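Local atomic coordinates of cytochrome C-type biogenesis protein ccmF (Thermus thermophilus, PDB entry 6ZMQ), a protein that acts as a membrane-bound heme lyase in cytochrome c maturation, binding heme b and probably attaching heme to apocytochrome c. Residues A514-A519 against F628-A633; T525-S530 against I622-V627; K593-P598 against L606-R611. All coordinates share one frame; numbering follows the deposited sequence.

Contact 1 (A514-A519 against F628-A633); sequences ALMGLA and FWMWVA
Leu515 and Met630 both carry CG anti to the backbone N, and both reach across to the facing helix. In Leu515 (chi1 -170°) this sets CG against the CB of Ala633, 3.8 Å from Leu515 CG. The same Leu515 CG lies beside the carbonyl oxygen, O, of Trp629. That oxygen is already used inside its own helix, where it accepts the backbone N-H of Ala633.

Met630 (chi1 -173°) runs out from the other helix and bends at its last torsion. Its methyl turns back over the backbone of Ala519, with Met630 CE 3.8 Å from Ala519 O. Nearer the root of the chain, Met630 CB meets Ala519 CB at 3.7 Å. Met516 packs beside this pair. Its CG touches Ala633 CB at 3.7 Å, and Met516 CG also lies 4.0 Å from Met630 CG. The methyl of Ala633 is therefore held between Leu515 and Met516.

The side chains that meet are all apolar; they also rest on backbone carbonyls. The CA atoms of Met516 and Met630 are 5.1 Å apart. The indole of Trp629 turns away from the interface, and its NE1 is hydrogen-bonded to Asp601 O. Leu515 continues onto Leu636 and Met516 onto Met637. Met516 also touches a bound dodecyl maltoside. The side chain of Leu515 is about 10 Å from that of His510, an axial ligand of the heme b iron.

The two segments run at 163° to each other, with their axes 8.4 Å apart at closest. This is a close-packed antiparallel pair of predicted transmembrane helices, 501-525 with 627-644, in which the small Ala519 and Ala633, one on each side, allow the tight approach.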
loop_
_atom_site.group_PDB
_atom_site.type_symbol
_atom_site.label_atom_id
_atom_site.label_comp_id
_atom_site.label_asym_id
_atom_site.label_seq_id
_atom_site.Cartn_x
_atom_site.Cartn_y
_atom_site.Cartn_z
ATOM N N ALA A 514 12.738 9.114 -8.357
ATOM C CA ALA A 514 13.760 9.161 -9.421
ATOM C C ALA A 514 14.825 8.086 -9.225
ATOM O O ALA A 514 15.231 7.478 -10.212
ATOM C CB ALA A 514 14.374 10.518 -9.396
ATOM N N LEU A 515 15.303 7.946 -7.987
ATOM C CA LEU A 515 16.281 6.982 -7.530
ATOM C C LEU A 515 15.754 5.553 -7.619
ATOM O O LEU A 515 16.512 4.646 -7.991
ATOM C CB LEU A 515 16.644 7.329 -6.081
ATOM C CG LEU A 515 17.777 6.747 -5.225
ATOM C CD1 LEU A 515 19.046 6.457 -6.015
ATOM C CD2 LEU A 515 18.051 7.691 -4.057
ATOM N N MET A 516 14.445 5.358 -7.406
ATOM C CA MET A 516 13.860 4.029 -7.589
ATOM C C MET A 516 13.709 3.637 -9.055
ATOM O O MET A 516 13.793 2.451 -9.367
ATOM C CB MET A 516 12.502 3.908 -6.901
ATOM C CG MET A 516 12.573 3.527 -5.428
ATOM S SD MET A 516 11.070 2.807 -4.716
ATOM C CE MET A 516 10.360 1.922 -6.105
ATOM N N GLY A 517 13.440 4.589 -9.952
ATOM C CA GLY A 517 13.409 4.271 -11.376
ATOM C C GLY A 517 14.750 3.785 -11.894
ATOM O O GLY A 517 14.816 2.767 -12.610
ATOM N N LEU A 518 15.839 4.471 -11.482
ATOM C CA LEU A 518 17.194 3.978 -11.767
ATOM C C LEU A 518 17.441 2.596 -11.165
ATOM O O LEU A 518 17.958 1.706 -11.852
ATOM C CB LEU A 518 18.266 4.967 -11.280
ATOM C CG LEU A 518 19.766 4.653 -11.535
ATOM C CD1 LEU A 518 20.554 5.905 -11.797
ATOM C CD2 LEU A 518 20.499 3.923 -10.375
ATOM N N ALA A 519 17.105 2.417 -9.880
ATOM C CA ALA A 519 17.385 1.167 -9.171
ATOM C C ALA A 519 16.619 -0.015 -9.769
ATOM O O ALA A 519 17.173 -1.109 -9.934
ATOM C CB ALA A 519 17.053 1.334 -7.685
ATOM N N PHE A 628 19.770 -1.911 -2.621
ATOM C CA PHE A 628 19.852 -1.216 -1.339
ATOM C C PHE A 628 19.527 0.268 -1.500
ATOM O O PHE A 628 18.918 0.886 -0.612
ATOM C CB PHE A 628 21.245 -1.441 -0.745
ATOM C CG PHE A 628 21.692 -0.386 0.216
ATOM C CD1 PHE A 628 21.149 -0.352 1.501
ATOM C CD2 PHE A 628 22.693 0.527 -0.143
ATOM C CE1 PHE A 628 21.554 0.595 2.417
ATOM C CE2 PHE A 628 23.139 1.493 0.747
ATOM C CZ PHE A 628 22.568 1.541 2.041
ATOM N N TRP A 629 19.891 0.850 -2.643
ATOM C CA TRP A 629 19.587 2.251 -2.902
ATOM C C TRP A 629 18.117 2.462 -3.215
ATOM O O TRP A 629 17.593 3.557 -2.987
ATOM C CB TRP A 629 20.468 2.757 -4.042
ATOM C CG TRP A 629 21.912 2.813 -3.649
ATOM C CD1 TRP A 629 22.842 1.823 -3.791
ATOM C CD2 TRP A 629 22.585 3.908 -3.025
ATOM N NE1 TRP A 629 24.057 2.244 -3.304
ATOM C CE2 TRP A 629 23.923 3.523 -2.829
ATOM C CE3 TRP A 629 22.189 5.188 -2.635
ATOM C CZ2 TRP A 629 24.861 4.371 -2.249
ATOM C CZ3 TRP A 629 23.116 6.018 -2.045
ATOM C CH2 TRP A 629 24.436 5.613 -1.862
ATOM N N MET A 630 17.445 1.414 -3.684
ATOM C CA MET A 630 15.994 1.399 -3.817
ATOM C C MET A 630 15.314 1.577 -2.458
ATOM O O MET A 630 14.329 2.319 -2.331
ATOM C CB MET A 630 15.606 0.080 -4.487
ATOM C CG MET A 630 14.178 -0.113 -4.883
ATOM S SD MET A 630 14.083 -1.845 -5.368
ATOM C CE MET A 630 15.151 -1.818 -6.824
ATOM N N TRP A 631 15.873 0.975 -1.409
ATOM C CA TRP A 631 15.287 1.136 -0.079
ATOM C C TRP A 631 15.752 2.408 0.611
ATOM O O TRP A 631 15.054 2.918 1.495
ATOM C CB TRP A 631 15.577 -0.087 0.768
ATOM C CG TRP A 631 14.834 -1.208 0.202
ATOM C CD1 TRP A 631 13.644 -1.143 -0.466
ATOM C CD2 TRP A 631 15.261 -2.556 0.128
ATOM N NE1 TRP A 631 13.277 -2.391 -0.908
ATOM C CE2 TRP A 631 14.258 -3.276 -0.555
ATOM C CE3 TRP A 631 16.379 -3.238 0.600
ATOM C CZ2 TRP A 631 14.348 -4.632 -0.775
ATOM C CZ3 TRP A 631 16.458 -4.580 0.379
ATOM C CH2 TRP A 631 15.454 -5.264 -0.295
ATOM N N VAL A 632 16.932 2.930 0.253
ATOM C CA VAL A 632 17.277 4.252 0.782
ATOM C C VAL A 632 16.384 5.307 0.128
ATOM O O VAL A 632 16.023 6.302 0.766
ATOM C CB VAL A 632 18.791 4.571 0.650
ATOM C CG1 VAL A 632 19.265 4.792 -0.784
ATOM C CG2 VAL A 632 19.177 5.734 1.542
ATOM N N ALA A 633 15.919 5.048 -1.104
ATOM C CA ALA A 633 14.902 5.883 -1.729
ATOM C C ALA A 633 13.548 5.727 -1.044
ATOM O O ALA A 633 12.799 6.700 -0.915
ATOM C CB ALA A 633 14.794 5.532 -3.207
#

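Contact 2 (T525-S530 against I622-V627); sequences TYRLES and IVTPLV. With LMT (dodecyl-beta-D-maltoside), chain D.
Leu528 O is approached by two groups of the facing strand. Val623 N gives it a hydrogen bond of 2.9 Å, and Ile622 CA makes a CA-H...O contact with Leu528 O at 3.3 Å. Val623 O is used in a similar way. Val623 O accepts Leu528 N at 3.0 Å (N-H...O angle 153°), and the CA-H of Arg527 also points at it. Leu528 and Val623 thus form an antiparallel hydrogen-bonded pair. Their side chains lie side by side, with Leu528 CD2 3.7 Å from Val623 CG1. Glu529 and Ile622 are the next, non-hydrogen-bonded pair.

Arg527 runs alongside Thr624, and its CD packs 3.9 Å from Thr624 CG2. The chain then bends at chi3, and NH2 is hydrogen-bonded to Gly252 O. An alanine in place of Arg527 would probably leave Gly252 O without this donor and remove the CD contact with Thr624 CG2, though CB would still touch it. Glu529 OE2 accepts a hydrogen bond from O4' of the dodecyl maltoside at 3.1 Å. At the other end, Tyr526 CB rests on Pro625 CG at 3.8 Å.

Strand 528-534 follows helix 501-525 and is outermost in its four-stranded sheet. Strand 617-625 lies between it and strand 603-608, then leads into helix 627-644.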
loop_
_atom_site.group_PDB
_atom_site.type_symbol
_atom_site.label_atom_id
_atom_site.label_comp_id
_atom_site.label_asym_id
_atom_site.label_seq_id
_atom_site.Cartn_x
_atom_site.Cartn_y
_atom_site.Cartn_z
ATOM N N THR A 525 17.541 -5.201 -15.408
ATOM C CA THR A 525 18.434 -5.555 -16.507
ATOM C C THR A 525 19.515 -6.532 -16.056
ATOM O O THR A 525 19.733 -7.575 -16.684
ATOM C CB THR A 525 19.071 -4.296 -17.108
ATOM O OG1 THR A 525 19.347 -3.340 -16.076
ATOM C CG2 THR A 525 18.157 -3.667 -18.151
ATOM N N TYR A 526 20.212 -6.199 -14.973
ATOM C CA TYR A 526 21.533 -6.761 -14.695
ATOM C C TYR A 526 21.518 -7.767 -13.551
ATOM O O TYR A 526 22.194 -7.594 -12.544
ATOM C CB TYR A 526 22.506 -5.635 -14.393
ATOM C CG TYR A 526 22.910 -4.943 -15.636
ATOM C CD1 TYR A 526 23.212 -5.689 -16.765
ATOM C CD2 TYR A 526 23.024 -3.558 -15.692
ATOM C CE1 TYR A 526 23.588 -5.096 -17.917
ATOM C CE2 TYR A 526 23.401 -2.941 -16.864
ATOM C CZ TYR A 526 23.684 -3.731 -17.971
ATOM O OH TYR A 526 24.062 -3.201 -19.169
ATOM N N ARG A 527 20.822 -8.879 -13.734
ATOM C CA ARG A 527 20.768 -9.827 -12.633
ATOM C C ARG A 527 21.091 -11.232 -13.112
ATOM O O ARG A 527 20.697 -11.638 -14.212
ATOM C CB ARG A 527 19.419 -9.733 -11.911
ATOM C CG ARG A 527 18.271 -10.611 -12.325
ATOM C CD ARG A 527 17.176 -10.429 -11.294
ATOM N NE ARG A 527 16.578 -11.690 -10.889
ATOM C CZ ARG A 527 15.832 -11.840 -9.803
ATOM N NH1 ARG A 527 15.431 -13.046 -9.433
ATOM N NH2 ARG A 527 15.578 -10.799 -9.019
ATOM N N LEU A 528 21.887 -11.934 -12.316
ATOM C CA LEU A 528 22.268 -13.304 -12.625
ATOM C C LEU A 528 21.965 -14.225 -11.455
ATOM O O LEU A 528 22.234 -13.890 -10.298
ATOM C CB LEU A 528 23.758 -13.431 -13.033
ATOM C CG LEU A 528 24.961 -13.112 -12.142
ATOM C CD1 LEU A 528 26.189 -13.802 -12.678
ATOM C CD2 LEU A 528 25.234 -11.628 -12.214
ATOM N N GLU A 529 21.417 -15.392 -11.774
ATOM C CA GLU A 529 21.100 -16.412 -10.789
ATOM C C GLU A 529 21.912 -17.653 -11.120
ATOM O O GLU A 529 22.188 -17.931 -12.293
ATOM C CB GLU A 529 19.572 -16.713 -10.740
ATOM C CG GLU A 529 19.029 -17.896 -11.549
ATOM C CD GLU A 529 17.508 -17.947 -11.569
ATOM O OE1 GLU A 529 16.938 -18.955 -11.104
ATOM O OE2 GLU A 529 16.879 -16.978 -12.045
ATOM N N SER A 530 22.382 -18.341 -10.082
ATOM C CA SER A 530 23.060 -19.615 -10.291
ATOM C C SER A 530 22.648 -20.598 -9.210
ATOM O O SER A 530 22.701 -20.278 -8.017
ATOM C CB SER A 530 24.579 -19.452 -10.299
ATOM O OG SER A 530 24.967 -18.544 -9.294
ATOM N N ILE A 622 21.750 -15.209 -6.168
ATOM C CA ILE A 622 21.354 -14.219 -7.168
ATOM C C ILE A 622 22.079 -12.901 -6.893
ATOM O O ILE A 622 22.370 -12.529 -5.741
ATOM C CB ILE A 622 19.808 -14.079 -7.255
ATOM C CG1 ILE A 622 19.164 -13.358 -6.076
ATOM C CG2 ILE A 622 19.157 -15.448 -7.312
ATOM C CD1 ILE A 622 18.819 -11.883 -6.289
ATOM N N VAL A 623 22.384 -12.193 -7.984
ATOM C CA VAL A 623 23.222 -10.998 -7.974
ATOM C C VAL A 623 22.508 -9.907 -8.767
ATOM O O VAL A 623 22.190 -10.092 -9.953
ATOM C CB VAL A 623 24.624 -11.289 -8.548
ATOM C CG1 VAL A 623 25.348 -10.013 -8.884
ATOM C CG2 VAL A 623 25.453 -12.104 -7.587
ATOM N N THR A 624 22.204 -8.800 -8.085
ATOM C CA THR A 624 21.431 -7.640 -8.507
ATOM C C THR A 624 22.113 -6.351 -8.065
ATOM O O THR A 624 22.661 -6.290 -6.960
ATOM C CB THR A 624 20.028 -7.668 -7.877
ATOM O OG1 THR A 624 20.156 -7.765 -6.451
ATOM C CG2 THR A 624 19.188 -8.829 -8.367
ATOM N N PRO A 625 22.052 -5.289 -8.873
ATOM C CA PRO A 625 22.624 -4.000 -8.467
ATOM C C PRO A 625 21.594 -3.026 -7.916
ATOM O O PRO A 625 20.422 -3.032 -8.300
ATOM C CB PRO A 625 23.212 -3.458 -9.782
ATOM C CG PRO A 625 23.028 -4.587 -10.808
ATOM C CD PRO A 625 21.813 -5.294 -10.317
ATOM N N LEU A 626 22.083 -2.181 -6.993
ATOM C CA LEU A 626 21.407 -0.970 -6.494
ATOM C C LEU A 626 20.052 -1.247 -5.833
ATOM O O LEU A 626 19.185 -0.375 -5.784
ATOM C CB LEU A 626 21.250 0.066 -7.615
ATOM C CG LEU A 626 22.547 0.718 -8.102
ATOM C CD1 LEU A 626 22.564 0.878 -9.619
ATOM C CD2 LEU A 626 22.778 2.053 -7.408
ATOM N N VAL A 627 19.866 -2.442 -5.272
ATOM C CA VAL A 627 18.598 -2.745 -4.603
ATOM C C VAL A 627 18.591 -2.161 -3.189
ATOM O O VAL A 627 17.524 -1.913 -2.613
ATOM C CB VAL A 627 18.352 -4.265 -4.627
ATOM C CG1 VAL A 627 16.899 -4.629 -4.317
ATOM C CG2 VAL A 627 18.692 -4.780 -5.987
HETATM C C1B LMT D . 11.724 -13.522 -11.939
HETATM C C2B LMT D . 11.822 -14.100 -13.388
HETATM C C3B LMT D . 12.652 -15.421 -13.507
HETATM C C4B LMT D . 13.373 -15.864 -12.205
HETATM C C5B LMT D . 12.313 -15.789 -11.093
HETATM C C6B LMT D . 12.872 -16.378 -9.804
HETATM O O1B LMT D . 10.568 -12.725 -11.814
HETATM O O2B LMT D . 10.539 -14.300 -13.827
HETATM O O3B LMT D . 13.507 -15.363 -14.571
HETATM O "O4'" LMT D . 13.842 -17.155 -12.317
HETATM O O5B LMT D . 11.773 -14.474 -10.875
HETATM O O6B LMT D . 13.193 -17.697 -9.996
HETATM C "C1'" LMT D . 9.547 -8.576 -11.893
HETATM C "C2'" LMT D . 9.662 -9.313 -13.266
HETATM C "C3'" LMT D . 9.652 -10.863 -13.059
HETATM C "C4'" LMT D . 10.678 -11.319 -11.997
HETATM C "C5'" LMT D . 10.208 -10.566 -10.726
HETATM C "C6'" LMT D . 10.837 -10.990 -9.428
HETATM O "O1'" LMT D . 9.966 -7.271 -12.018
HETATM O "O2'" LMT D . 8.587 -8.989 -14.050
HETATM O "O3'" LMT D . 9.868 -11.505 -14.239
HETATM O "O5'" LMT D . 10.412 -9.172 -10.910
HETATM O "O6'" LMT D . 12.129 -10.543 -9.486
HETATM C C1 LMT D . 8.958 -6.286 -12.197
HETATM C C2 LMT D . 9.466 -5.050 -11.504
HETATM C C3 LMT D . 9.173 -3.725 -12.147
HETATM C C4 LMT D . 7.821 -3.228 -11.689
HETATM C C5 LMT D . 7.547 -1.887 -12.303
HETATM C C6 LMT D . 6.786 -0.946 -11.414
HETATM C C7 LMT D . 7.431 -0.839 -10.060
HETATM C C8 LMT D . 7.357 0.571 -9.588
HETATM C C9 LMT D . 6.839 0.691 -8.192
HETATM C C10 LMT D . 6.759 2.148 -7.849
HETATM C C11 LMT D . 6.349 2.311 -6.424
HETATM C C12 LMT D . 6.986 3.511 -5.812
#

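Contact 3 (K593-P598 against L606-R611); sequences KVIYTP and LMDFDR
Tyr596 and Met607 exchange two backbone hydrogen bonds. Met607 N donates to Tyr596 O at 2.9 Å, nearly along the C=O axis. Tyr596 N donates to Met607 O at 3.1 Å, in the carbonyl plane. This is a single antiparallel bridge of the hydrogen-bonded kind. Ile595 CA adds a CA-H...O contact to the same Met607 O.

The charges lie at the other end. Lys593 makes a long salt bridge, with NZ 3.9 Å from Asp610 OD1. Asp608 is further off, its OD2 4.6 Å from Lys593 NZ, and the two side chains cross at about a right angle. The Lys593 chain bends at chi3 and chi4, and its CD and CE lie close beside the Asp608 carboxylate oxygens. Lys593 also makes a cation-pi contact with Trp251. Arg620 forms weak, long ion pairs with both aspartates.

Between these groups, Ile595 CD1 packs 3.7 Å from Leu606 CG. Ile595 CG2 faces Leu606 CD2 at 3.8 Å, so both branches of the isoleucine, CD1 and CG2, touch the leucine. Met607 CE lies obliquely to the Tyr596 ring, 4.4 Å from Tyr596 CD2, and also touches Pro598.

Strand 603-608 pairs with strand 617-625 along its other edge. Strand 593-594 belongs to a different sheet, beside strand 578-581, so the segments link the two sheets.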
loop_
_atom_site.group_PDB
_atom_site.type_symbol
_atom_site.label_atom_id
_atom_site.label_comp_id
_atom_site.label_asym_id
_atom_site.label_seq_id
_atom_site.Cartn_x
_atom_site.Cartn_y
_atom_site.Cartn_z
ATOM N N LYS A 593 12.426 -20.837 2.752
ATOM C CA LYS A 593 13.713 -20.216 2.984
ATOM C C LYS A 593 13.542 -18.884 3.707
ATOM O O LYS A 593 12.486 -18.243 3.642
ATOM C CB LYS A 593 14.410 -19.985 1.643
ATOM C CG LYS A 593 14.565 -21.259 0.848
ATOM C CD LYS A 593 15.181 -21.084 -0.509
ATOM C CE LYS A 593 14.230 -20.360 -1.445
ATOM N NZ LYS A 593 13.017 -21.166 -1.721
ATOM N N VAL A 594 14.605 -18.469 4.404
ATOM C CA VAL A 594 14.897 -17.052 4.623
ATOM C C VAL A 594 16.356 -16.821 4.218
ATOM O O VAL A 594 17.292 -17.502 4.690
ATOM C CB VAL A 594 14.604 -16.536 6.045
ATOM C CG1 VAL A 594 13.124 -16.246 6.228
ATOM C CG2 VAL A 594 15.011 -17.460 7.075
ATOM N N ILE A 595 16.527 -15.897 3.293
ATOM C CA ILE A 595 17.780 -15.583 2.627
ATOM C C ILE A 595 18.666 -14.746 3.537
ATOM O O ILE A 595 18.185 -14.043 4.436
ATOM C CB ILE A 595 17.442 -14.874 1.297
ATOM C CG1 ILE A 595 16.673 -13.575 1.500
ATOM C CG2 ILE A 595 16.392 -15.616 0.585
ATOM C CD1 ILE A 595 17.428 -12.300 1.389
ATOM N N TYR A 596 19.976 -14.822 3.324
ATOM C CA TYR A 596 20.860 -13.837 3.937
ATOM C C TYR A 596 21.424 -12.946 2.842
ATOM O O TYR A 596 21.713 -13.416 1.734
ATOM C CB TYR A 596 21.965 -14.481 4.786
ATOM C CG TYR A 596 23.102 -13.536 5.138
ATOM C CD1 TYR A 596 22.928 -12.526 6.086
ATOM C CD2 TYR A 596 24.313 -13.585 4.447
ATOM C CE1 TYR A 596 23.950 -11.638 6.383
ATOM C CE2 TYR A 596 25.337 -12.717 4.749
ATOM C CZ TYR A 596 25.150 -11.734 5.707
ATOM O OH TYR A 596 26.164 -10.851 6.004
ATOM N N THR A 597 21.531 -11.654 3.129
ATOM C CA THR A 597 22.006 -10.709 2.126
ATOM C C THR A 597 22.966 -9.641 2.643
ATOM O O THR A 597 22.636 -8.896 3.589
ATOM C CB THR A 597 20.824 -10.077 1.400
ATOM O OG1 THR A 597 21.321 -9.002 0.607
ATOM C CG2 THR A 597 19.731 -9.598 2.372
ATOM N N PRO A 598 24.177 -9.590 2.116
ATOM C CA PRO A 598 25.026 -8.403 2.265
ATOM C C PRO A 598 24.605 -7.239 1.389
ATOM O O PRO A 598 24.442 -7.382 0.166
ATOM C CB PRO A 598 26.407 -8.931 1.860
ATOM C CG PRO A 598 26.336 -10.355 2.287
ATOM C CD PRO A 598 24.994 -10.753 1.754
ATOM N N LEU A 606 22.137 -11.746 -2.809
ATOM C CA LEU A 606 21.148 -12.551 -2.091
ATOM C C LEU A 606 21.506 -14.032 -2.126
ATOM O O LEU A 606 21.640 -14.617 -3.211
ATOM C CB LEU A 606 19.746 -12.318 -2.655
ATOM C CG LEU A 606 18.472 -12.986 -2.107
ATOM C CD1 LEU A 606 17.319 -12.070 -2.414
ATOM C CD2 LEU A 606 18.111 -14.392 -2.635
ATOM N N MET A 607 21.549 -14.651 -0.940
ATOM C CA MET A 607 22.012 -16.022 -0.760
ATOM C C MET A 607 20.869 -16.898 -0.265
ATOM O O MET A 607 20.253 -16.602 0.776
ATOM C CB MET A 607 23.196 -16.055 0.201
ATOM C CG MET A 607 24.526 -16.092 -0.516
ATOM S SD MET A 607 25.711 -15.113 0.396
ATOM C CE MET A 607 24.932 -13.521 0.108
ATOM N N ASP A 608 20.646 -17.997 -1.001
ATOM C CA ASP A 608 19.487 -18.875 -1.010
ATOM C C ASP A 608 19.902 -20.329 -0.853
ATOM O O ASP A 608 20.993 -20.729 -1.269
ATOM C CB ASP A 608 18.729 -18.726 -2.339
ATOM C CG ASP A 608 17.260 -18.556 -2.151
ATOM O OD1 ASP A 608 16.868 -18.362 -0.998
ATOM O OD2 ASP A 608 16.508 -18.595 -3.148
ATOM N N PHE A 609 19.019 -21.106 -0.255
ATOM C CA PHE A 609 19.322 -22.518 0.056
ATOM C C PHE A 609 18.799 -23.484 -1.010
ATOM O O PHE A 609 19.593 -24.304 -1.459
ATOM C CB PHE A 609 18.771 -22.821 1.436
ATOM C CG PHE A 609 19.632 -23.810 2.152
ATOM C CD1 PHE A 609 20.044 -24.955 1.505
ATOM C CD2 PHE A 609 19.944 -23.641 3.483
ATOM C CE1 PHE A 609 20.810 -25.897 2.163
ATOM C CE2 PHE A 609 20.708 -24.585 4.141
ATOM C CZ PHE A 609 21.147 -25.706 3.478
ATOM N N ASP A 610 17.518 -23.358 -1.366
ATOM C CA ASP A 610 16.771 -24.151 -2.382
ATOM C C ASP A 610 16.361 -25.495 -1.793
ATOM O O ASP A 610 15.211 -25.622 -1.436
ATOM C CB ASP A 610 17.385 -24.082 -3.771
ATOM C CG ASP A 610 16.937 -22.837 -4.484
ATOM O OD1 ASP A 610 16.136 -22.132 -3.926
ATOM O OD2 ASP A 610 17.387 -22.614 -5.585
ATOM N N ARG A 611 17.159 -26.524 -1.968
ATOM C CA ARG A 611 16.969 -27.726 -1.142
ATOM C C ARG A 611 18.214 -28.047 -0.333
ATOM O O ARG A 611 19.313 -28.062 -0.866
ATOM C CB ARG A 611 16.631 -28.926 -2.016
ATOM C CG ARG A 611 17.452 -30.164 -1.692
ATOM C CD ARG A 611 16.800 -31.305 -2.422
ATOM N NE ARG A 611 15.458 -31.345 -1.895
ATOM C CZ ARG A 611 15.211 -31.553 -0.627
ATOM N NH1 ARG A 611 13.970 -31.581 -0.180
ATOM N NH2 ARG A 611 16.218 -31.729 0.194
#

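Contact 1 is buried and apolar in its side chains, between two predicted transmembrane helices. Contact 2 is partly buried and mixes strand bonds with polar groups that meet bound detergent. Contact 3 is again largely buried, but it joins a mostly loop segment to a strand and adds a long salt bridge. Contacts 1 and 2 hold consecutive elements: helix 501-525 runs into strand 528-534, and strand 617-625 into helix 627-644. They touch where Ala519 CB meets Leu626 O. Contacts 2 and 3 share a sheet through neighbouring strands 617-625 and 603-608, with a probable hydrogen bond from Ile622 N to Leu606 O. Along the chain, contact 3 is nested within contact 2, and contact 2 within contact 1.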